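Local coordinates for protein transcriptional regulator (Vibrio virus VP882, PDB 7DWM) that probably binds DNA as a phage quorum-sensing transcriptional regulator, carrying the signal molecule 3,5-dimethylpyrazin-2-ol in its PAS-fold domain, at residues K88-W100 / K226-K238. Numbering follows the deposited sequence.
With A1U (3,5-dimethylpyrazin-2-ol), chain C.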
ATOM      1  N   LYS A  88       9.439  -3.085   8.007  1.00107.34           N
ATOM      2  CA  LYS A  88       8.151  -3.550   8.497  1.00101.91           C
ATOM      3  C   LYS A  88       7.200  -2.372   8.634  1.00 99.60           C
ATOM      4  O   LYS A  88       7.572  -1.299   9.122  1.00 96.15           O
ATOM      5  CB  LYS A  88       8.261  -4.287   9.844  1.00 96.89           C
ATOM      6  CG  LYS A  88       8.915  -5.669   9.782  1.00 89.39           C
ATOM      7  CD  LYS A  88      10.429  -5.541   9.822  1.00110.54           C
ATOM      8  CE  LYS A  88      11.126  -6.605   8.991  1.00127.00           C
ATOM      9  NZ  LYS A  88      12.565  -6.699   9.368  1.00116.63           N
ATOM     10  N   ILE A  89       5.966  -2.588   8.199  1.00 99.42           N
ATOM     11  CA  ILE A  89       4.929  -1.570   8.174  1.00 92.72           C
ATOM     12  C   ILE A  89       4.007  -1.792   9.362  1.00 82.28           C
ATOM     13  O   ILE A  89       3.565  -2.922   9.625  1.00 81.43           O
ATOM     14  CB  ILE A  89       4.154  -1.597   6.843  1.00 89.47           C
ATOM     15  CG1 ILE A  89       5.128  -1.627   5.662  1.00106.38           C
ATOM     16  CG2 ILE A  89       3.256  -0.391   6.713  1.00 77.13           C
ATOM     17  CD1 ILE A  89       4.559  -2.282   4.418  1.00 93.47           C
ATOM     18  N   VAL A  90       3.729  -0.720  10.087  1.00 85.40           N
ATOM     19  CA  VAL A  90       2.826  -0.739  11.224  1.00 87.99           C
ATOM     20  C   VAL A  90       1.612   0.132  10.956  1.00 74.54           C
ATOM     21  O   VAL A  90       1.730   1.308  10.568  1.00 73.59           O
ATOM     22  CB  VAL A  90       3.558  -0.357  12.516  1.00 90.28           C
ATOM     23  CG1 VAL A  90       3.592   1.104  12.693  1.00 94.89           C
ATOM     24  CG2 VAL A  90       2.768  -0.955  13.736  1.00 75.03           C
ATOM     25  N   LEU A  91       0.440  -0.484  11.080  1.00 71.65           N
ATOM     26  CA  LEU A  91      -0.842   0.194  11.115  1.00 77.98           C
ATOM     27  C   LEU A  91      -1.036   0.748  12.515  1.00 77.61           C
ATOM     28  O   LEU A  91      -1.200  -0.015  13.475  1.00 72.16           O
ATOM     29  CB  LEU A  91      -1.971  -0.766  10.739  1.00 65.48           C
ATOM     30  CG  LEU A  91      -3.426  -0.293  10.932  1.00 55.73           C
ATOM     31  CD1 LEU A  91      -3.742   0.905  10.049  1.00 62.00           C
ATOM     32  CD2 LEU A  91      -4.401  -1.430  10.664  1.00 54.65           C
ATOM     33  N   ASP A  92      -1.008   2.067  12.636  1.00 64.67           N
ATOM     34  CA  ASP A  92      -1.170   2.770  13.901  1.00 75.90           C
ATOM     35  C   ASP A  92      -2.460   3.573  13.824  1.00 68.10           C
ATOM     36  O   ASP A  92      -2.520   4.610  13.160  1.00 64.53           O
ATOM     37  CB  ASP A  92       0.036   3.673  14.158  1.00 68.47           C
ATOM     38  CG  ASP A  92       1.115   3.013  15.014  1.00 87.65           C
ATOM     39  OD1 ASP A  92       0.902   2.766  16.215  1.00 80.05           O
ATOM     40  OD2 ASP A  92       2.209   2.749  14.512  1.00 97.03           O
ATOM     41  N   VAL A  93      -3.497   3.095  14.495  1.00 64.28           N
ATOM     42  CA  VAL A  93      -4.752   3.825  14.589  1.00 83.39           C
ATOM     43  C   VAL A  93      -4.829   4.410  15.992  1.00 76.80           C
ATOM     44  O   VAL A  93      -4.882   3.669  16.987  1.00 67.88           O
ATOM     45  CB  VAL A  93      -5.957   2.928  14.276  1.00 63.07           C
ATOM     46  CG1 VAL A  93      -7.238   3.734  14.364  1.00 53.95           C
ATOM     47  CG2 VAL A  93      -5.803   2.327  12.886  1.00 67.72           C
ATOM     48  N   HIS A  94      -4.829   5.740  16.071  1.00 55.33           N
ATOM     49  CA  HIS A  94      -4.629   6.394  17.357  1.00 72.91           C
ATOM     50  C   HIS A  94      -5.418   7.688  17.426  1.00 63.96           C
ATOM     51  O   HIS A  94      -5.632   8.342  16.398  1.00 76.88           O
ATOM     52  CB  HIS A  94      -3.145   6.701  17.606  1.00 67.03           C
ATOM     53  CG  HIS A  94      -2.316   5.494  17.903  1.00 68.99           C
ATOM     54  ND1 HIS A  94      -2.329   4.860  19.125  1.00 87.95           N
ATOM     55  CD2 HIS A  94      -1.442   4.806  17.134  1.00 73.39           C
ATOM     56  CE1 HIS A  94      -1.504   3.830  19.097  1.00 71.25           C
ATOM     57  NE2 HIS A  94      -0.950   3.776  17.899  1.00 86.88           N
ATOM     58  N   PRO A  95      -5.849   8.093  18.622  1.00 66.00           N
ATOM     59  CA  PRO A  95      -6.361   9.458  18.838  1.00 85.04           C
ATOM     60  C   PRO A  95      -5.211  10.458  18.938  1.00 93.72           C
ATOM     61  O   PRO A  95      -4.793  10.897  20.009  1.00 89.50           O
ATOM     62  CB  PRO A  95      -7.133   9.321  20.152  1.00 65.83           C
ATOM     63  CG  PRO A  95      -6.392   8.262  20.893  1.00 69.48           C
ATOM     64  CD  PRO A  95      -5.891   7.286  19.854  1.00 68.52           C
ATOM     65  N   TYR A  96      -4.675  10.826  17.777  1.00101.84           N
ATOM     66  CA  TYR A  96      -3.565  11.757  17.720  1.00 93.33           C
ATOM     67  C   TYR A  96      -4.024  13.148  18.162  1.00102.65           C
ATOM     68  O   TYR A  96      -5.215  13.408  18.365  1.00 86.53           O
ATOM     69  CB  TYR A  96      -2.975  11.790  16.310  1.00 85.03           C
ATOM     70  CG  TYR A  96      -2.419  10.454  15.854  1.00 82.93           C
ATOM     71  CD1 TYR A  96      -1.290   9.908  16.451  1.00 80.29           C
ATOM     72  CD2 TYR A  96      -3.027   9.739  14.830  1.00 69.26           C
ATOM     73  CE1 TYR A  96      -0.781   8.689  16.039  1.00 84.63           C
ATOM     74  CE2 TYR A  96      -2.526   8.520  14.414  1.00 75.33           C
ATOM     75  CZ  TYR A  96      -1.403   8.001  15.021  1.00 66.27           C
ATOM     76  OH  TYR A  96      -0.903   6.787  14.610  1.00 73.48           O
ATOM     77  N   ALA A  97      -3.052  14.054  18.290  1.00 97.46           N
ATOM     78  CA  ALA A  97      -3.281  15.367  18.886  1.00 89.92           C
ATOM     79  C   ALA A  97      -4.398  16.161  18.216  1.00 89.23           C
ATOM     80  O   ALA A  97      -4.857  17.150  18.797  1.00 94.71           O
ATOM     81  CB  ALA A  97      -1.986  16.180  18.853  1.00105.12           C
ATOM     82  N   ASN A  98      -4.846  15.768  17.027  1.00 95.25           N
ATOM     83  CA  ASN A  98      -5.941  16.457  16.352  1.00104.09           C
ATOM     84  C   ASN A  98      -6.993  15.470  15.867  1.00 99.85           C
ATOM     85  O   ASN A  98      -7.490  15.567  14.739  1.00 87.99           O
ATOM     86  CB  ASN A  98      -5.430  17.319  15.201  1.00110.21           C
ATOM     87  CG  ASN A  98      -6.272  18.566  14.997  1.00119.25           C
ATOM     88  OD1 ASN A  98      -7.502  18.505  15.008  1.00119.99           O
ATOM     89  ND2 ASN A  98      -5.614  19.706  14.816  1.00106.86           N
ATOM     90  N   GLY A  99      -7.345  14.506  16.705  1.00101.84           N
ATOM     91  CA  GLY A  99      -8.398  13.558  16.404  1.00 91.70           C
ATOM     92  C   GLY A  99      -7.856  12.175  16.085  1.00 82.48           C
ATOM     93  O   GLY A  99      -6.651  11.938  16.013  1.00 81.71           O
ATOM     94  N   TRP A 100      -8.790  11.241  15.936  1.00 84.79           N
ATOM     95  CA  TRP A 100      -8.425   9.884  15.560  1.00 71.63           C
ATOM     96  C   TRP A 100      -7.939   9.853  14.117  1.00 74.50           C
ATOM     97  O   TRP A 100      -8.539  10.463  13.229  1.00 59.93           O
ATOM     98  CB  TRP A 100      -9.615   8.941  15.730  1.00 58.09           C
ATOM     99  CG  TRP A 100      -9.826   8.483  17.139  1.00 61.47           C
ATOM    100  CD1 TRP A 100     -10.499   9.146  18.123  1.00 53.91           C
ATOM    101  CD2 TRP A 100      -9.364   7.258  17.724  1.00 50.57           C
ATOM    102  NE1 TRP A 100     -10.483   8.412  19.284  1.00 60.78           N
ATOM    103  CE2 TRP A 100      -9.793   7.248  19.065  1.00 51.95           C
ATOM    104  CE3 TRP A 100      -8.629   6.169  17.244  1.00 47.55           C
ATOM    105  CZ2 TRP A 100      -9.512   6.193  19.933  1.00 63.89           C
ATOM    106  CZ3 TRP A 100      -8.352   5.121  18.107  1.00 68.59           C
ATOM    107  CH2 TRP A 100      -8.792   5.142  19.436  1.00 59.13           C
ATOM    108  N   LYS A 226     -18.101  -0.571  11.488  1.00 58.27           N
ATOM    109  CA  LYS A 226     -18.021   0.535  12.434  1.00 69.48           C
ATOM    110  C   LYS A 226     -17.693   0.074  13.851  1.00 68.18           C
ATOM    111  O   LYS A 226     -17.255   0.889  14.671  1.00 73.76           O
ATOM    112  CB  LYS A 226     -19.311   1.351  12.381  1.00 51.82           C
ATOM    113  CG  LYS A 226     -20.432   0.862  13.256  1.00 71.32           C
ATOM    114  CD  LYS A 226     -21.382   2.002  13.552  1.00 92.12           C
ATOM    115  CE  LYS A 226     -20.645   3.156  14.210  1.00113.93           C
ATOM    116  NZ  LYS A 226     -20.511   2.927  15.679  1.00 93.59           N
ATOM    117  N   ALA A 227     -17.914  -1.207  14.172  1.00 61.20           N
ATOM    118  CA  ALA A 227     -17.471  -1.710  15.471  1.00 60.44           C
ATOM    119  C   ALA A 227     -15.961  -1.590  15.649  1.00 67.88           C
ATOM    120  O   ALA A 227     -15.478  -1.581  16.787  1.00 82.08           O
ATOM    121  CB  ALA A 227     -17.904  -3.164  15.643  1.00 77.78           C
ATOM    122  N   LEU A 228     -15.211  -1.512  14.549  1.00 64.09           N
ATOM    123  CA  LEU A 228     -13.769  -1.303  14.557  1.00 58.46           C
ATOM    124  C   LEU A 228     -13.380   0.152  14.786  1.00 64.75           C
ATOM    125  O   LEU A 228     -12.201   0.428  15.030  1.00 70.96           O
ATOM    126  CB  LEU A 228     -13.150  -1.811  13.255  1.00 59.07           C
ATOM    127  CG  LEU A 228     -12.624  -3.245  13.338  1.00 71.76           C
ATOM    128  CD1 LEU A 228     -12.196  -3.752  11.970  1.00 73.69           C
ATOM    129  CD2 LEU A 228     -11.478  -3.333  14.331  1.00 74.39           C
ATOM    130  N   PHE A 229     -14.328   1.083  14.718  1.00 63.82           N
ATOM    131  CA  PHE A 229     -13.998   2.497  14.808  1.00 64.14           C
ATOM    132  C   PHE A 229     -13.555   2.871  16.218  1.00 65.54           C
ATOM    133  O   PHE A 229     -13.993   2.282  17.210  1.00 75.06           O
ATOM    134  CB  PHE A 229     -15.212   3.361  14.449  1.00 66.60           C
ATOM    135  CG  PHE A 229     -15.538   3.415  12.981  1.00 66.22           C
ATOM    136  CD1 PHE A 229     -16.477   4.324  12.514  1.00 57.48           C
ATOM    137  CD2 PHE A 229     -14.927   2.567  12.074  1.00 67.42           C
ATOM    138  CE1 PHE A 229     -16.793   4.392  11.174  1.00 74.23           C
ATOM    139  CE2 PHE A 229     -15.241   2.629  10.728  1.00 72.76           C
ATOM    140  CZ  PHE A 229     -16.174   3.543  10.278  1.00 73.11           C
ATOM    141  N   HIS A 230     -12.675   3.866  16.282  1.00 73.23           N
ATOM    142  CA  HIS A 230     -12.114   4.432  17.509  1.00 59.03           C
ATOM    143  C   HIS A 230     -11.757   3.365  18.545  1.00 64.86           C
ATOM    144  O   HIS A 230     -12.209   3.395  19.690  1.00 64.78           O
ATOM    145  CB  HIS A 230     -13.073   5.452  18.125  1.00 51.44           C
ATOM    146  CG  HIS A 230     -13.740   6.360  17.131  1.00 43.20           C
ATOM    147  ND1 HIS A 230     -15.108   6.401  16.963  1.00 61.19           N
ATOM    148  CD2 HIS A 230     -13.233   7.292  16.289  1.00 48.43           C
ATOM    149  CE1 HIS A 230     -15.414   7.305  16.048  1.00 60.37           C
ATOM    150  NE2 HIS A 230     -14.294   7.861  15.624  1.00 59.81           N
ATOM    151  N   THR A 231     -10.902   2.429  18.145  1.00 54.91           N
ATOM    152  CA  THR A 231     -10.189   1.590  19.100  1.00 75.41           C
ATOM    153  C   THR A 231      -8.715   1.626  18.743  1.00 83.67           C
ATOM    154  O   THR A 231      -8.349   1.468  17.572  1.00 87.29           O
ATOM    155  CB  THR A 231     -10.708   0.135  19.129  1.00 69.41           C
ATOM    156  OG1 THR A 231     -10.041  -0.641  18.124  1.00 79.72           O
ATOM    157  CG2 THR A 231     -12.222   0.074  18.905  1.00 93.81           C
ATOM    158  N   GLN A 232      -7.873   1.830  19.745  1.00 91.15           N
ATOM    159  CA  GLN A 232      -6.470   2.165  19.551  1.00 84.32           C
ATOM    160  C   GLN A 232      -5.672   0.907  19.218  1.00 77.66           C
ATOM    161  O   GLN A 232      -5.708  -0.067  19.978  1.00 86.41           O
ATOM    162  CB  GLN A 232      -5.936   2.830  20.817  1.00 83.74           C
ATOM    163  CG  GLN A 232      -4.758   3.750  20.642  1.00 85.83           C
ATOM    164  CD  GLN A 232      -4.285   4.287  21.976  1.00 96.73           C
ATOM    165  OE1 GLN A 232      -3.143   4.721  22.130  1.00103.45           O
ATOM    166  NE2 GLN A 232      -5.172   4.253  22.958  1.00 99.08           N
ATOM    167  N   VAL A 233      -4.950   0.910  18.089  1.00 70.28           N
ATOM    168  CA  VAL A 233      -4.157  -0.251  17.691  1.00 77.89           C
ATOM    169  C   VAL A 233      -2.804   0.195  17.152  1.00 69.56           C
ATOM    170  O   VAL A 233      -2.636   1.307  16.646  1.00 63.78           O
ATOM    171  CB  VAL A 233      -4.862  -1.154  16.637  1.00 73.90           C
ATOM    172  CG1 VAL A 233      -6.296  -1.498  17.052  1.00 65.05           C
ATOM    173  CG2 VAL A 233      -4.846  -0.514  15.261  1.00 74.71           C
ATOM    174  N   SER A 234      -1.849  -0.725  17.214  1.00 70.87           N
ATOM    175  CA  SER A 234      -0.643  -0.666  16.397  1.00 79.91           C
ATOM    176  C   SER A 234      -0.236  -2.095  16.096  1.00 85.81           C
ATOM    177  O   SER A 234       0.073  -2.857  17.014  1.00 80.96           O
ATOM    178  CB  SER A 234       0.487   0.061  17.121  1.00 71.53           C
ATOM    179  OG  SER A 234       1.128  -0.802  18.032  1.00 85.11           O
ATOM    180  N   MET A 235      -0.228  -2.451  14.821  1.00 86.04           N
ATOM    181  CA  MET A 235      -0.073  -3.829  14.380  1.00 90.52           C
ATOM    182  C   MET A 235       0.921  -3.873  13.232  1.00 93.69           C
ATOM    183  O   MET A 235       0.862  -3.037  12.326  1.00 86.22           O
ATOM    184  CB  MET A 235      -1.399  -4.415  13.880  1.00 92.53           C
ATOM    185  CG  MET A 235      -2.477  -4.635  14.922  1.00102.58           C
ATOM    186  SD  MET A 235      -4.008  -5.065  14.068  1.00 92.41           S
ATOM    187  CE  MET A 235      -3.520  -6.596  13.281  1.00 75.49           C
ATOM    188  N   LEU A 236       1.803  -4.867  13.229  1.00 90.12           N
ATOM    189  CA  LEU A 236       2.698  -4.995  12.093  1.00 99.28           C
ATOM    190  C   LEU A 236       1.953  -5.730  10.992  1.00 97.73           C
ATOM    191  O   LEU A 236       1.253  -6.715  11.249  1.00 97.63           O
ATOM    192  CB  LEU A 236       3.988  -5.725  12.479  1.00 95.74           C
ATOM    193  CG  LEU A 236       4.014  -6.953  13.397  1.00 98.32           C
ATOM    194  CD1 LEU A 236       3.515  -8.223  12.714  1.00100.61           C
ATOM    195  CD2 LEU A 236       5.429  -7.158  13.931  1.00 88.69           C
ATOM    196  N   LEU A 237       2.063  -5.218   9.777  1.00 90.75           N
ATOM    197  CA  LEU A 237       1.410  -5.841   8.641  1.00 88.93           C
ATOM    198  C   LEU A 237       2.255  -6.992   8.120  1.00 90.92           C
ATOM    199  O   LEU A 237       3.486  -6.911   8.076  1.00100.30           O
ATOM    200  CB  LEU A 237       1.138  -4.795   7.565  1.00 93.48           C
ATOM    201  CG  LEU A 237       0.235  -3.730   8.201  1.00 84.03           C
ATOM    202  CD1 LEU A 237       0.605  -2.325   7.783  1.00 84.47           C
ATOM    203  CD2 LEU A 237      -1.225  -4.007   7.909  1.00 90.47           C
ATOM    204  N   LYS A 238       1.586  -8.073   7.738  1.00109.02           N
ATOM    205  CA  LYS A 238       2.268  -9.329   7.456  1.00109.99           C
ATOM    206  C   LYS A 238       1.930  -9.870   6.070  1.00111.54           C
ATOM    207  O   LYS A 238       2.453  -9.393   5.062  1.00110.52           O
ATOM    208  CB  LYS A 238       1.905 -10.361   8.526  1.00100.88           C
ATOM    209  CG  LYS A 238       2.150  -9.868   9.945  1.00109.59           C
ATOM    210  CD  LYS A 238       1.782 -10.906  10.995  1.00103.58           C
ATOM    211  CE  LYS A 238       0.498 -11.638  10.647  1.00 93.80           C
ATOM    212  NZ  LYS A 238       0.115 -12.598  11.717  1.00 97.75           N
TER
HETATM  213  CAB A1U C 301       3.758   5.036  16.277  1.00 90.98           C
HETATM  214  CAC A1U C 301       3.952   6.433  16.419  1.00 90.18           C
HETATM  215  CAE A1U C 301       6.269   6.084  16.427  1.00 78.76           C
HETATM  216  CAF A1U C 301       5.981   4.710  16.289  1.00 91.86           C
HETATM  217  CAG A1U C 301       2.757   7.345  16.486  1.00 73.64           C
HETATM  218  CAH A1U C 301       7.667   6.620  16.500  1.00 87.10           C
HETATM  219  NAA A1U C 301       4.779   4.140  16.214  1.00 87.64           N
HETATM  220  NAD A1U C 301       5.221   6.928  16.489  1.00 81.19           N
HETATM  221  OAI A1U C 301       7.107   3.866  16.229  1.00 82.36           O
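Trp100 meets His230 because its CG lies anti to the carbonyl carbon (chi1 -81°), which lays the indole along the loop 229-232. His230 CA sits over the indole six-membered ring, 3.7 Å from its centroid, in a CH-pi contact. The imidazole of His230 turns its edge to the five-membered ring, with the planes at 63°. Pro95 CB and the backbone of His94 lie on the opposite indole face. Gln232 N comes in at the indole edge.

Beyond this loop, strand 233-236 runs antiparallel to strand 88-96. Leu91 with Met235 and Val93 with Val233 are antiparallel hydrogen-bonded pairs. Leu91 N reaches Met235 O at 2.9 Å, and Met235 N returns to Leu91 O. Leu237 N then meets Ile89 O at 2.7 Å.

Val93 and Val233 lie side by side on the same face as Leu91 and Met235, with Val93 CB 3.7 Å from Val233 CG2. Ile89 CG2, anti to its own N, touches Leu237 CD1 at 3.5 Å. The second subunit packs on Ile89, Met235 and Leu237.

The other face carries Val90, Asp92, Ser234 and Leu236. Asp92 and Tyr96 line the pocket of 3,5-dimethylpyrazin-2-ol, though the Asp92 carboxylate is placed doubtfully. Tyr96 OH donates to Asp92 O from above the carbonyl plane.

The C-terminal strand thus extends the PAS sheet at its edge. Its backbone bonds tie the chain end directly to a ligand-lining strand, while Met235 and Leu237 pack against the second subunit.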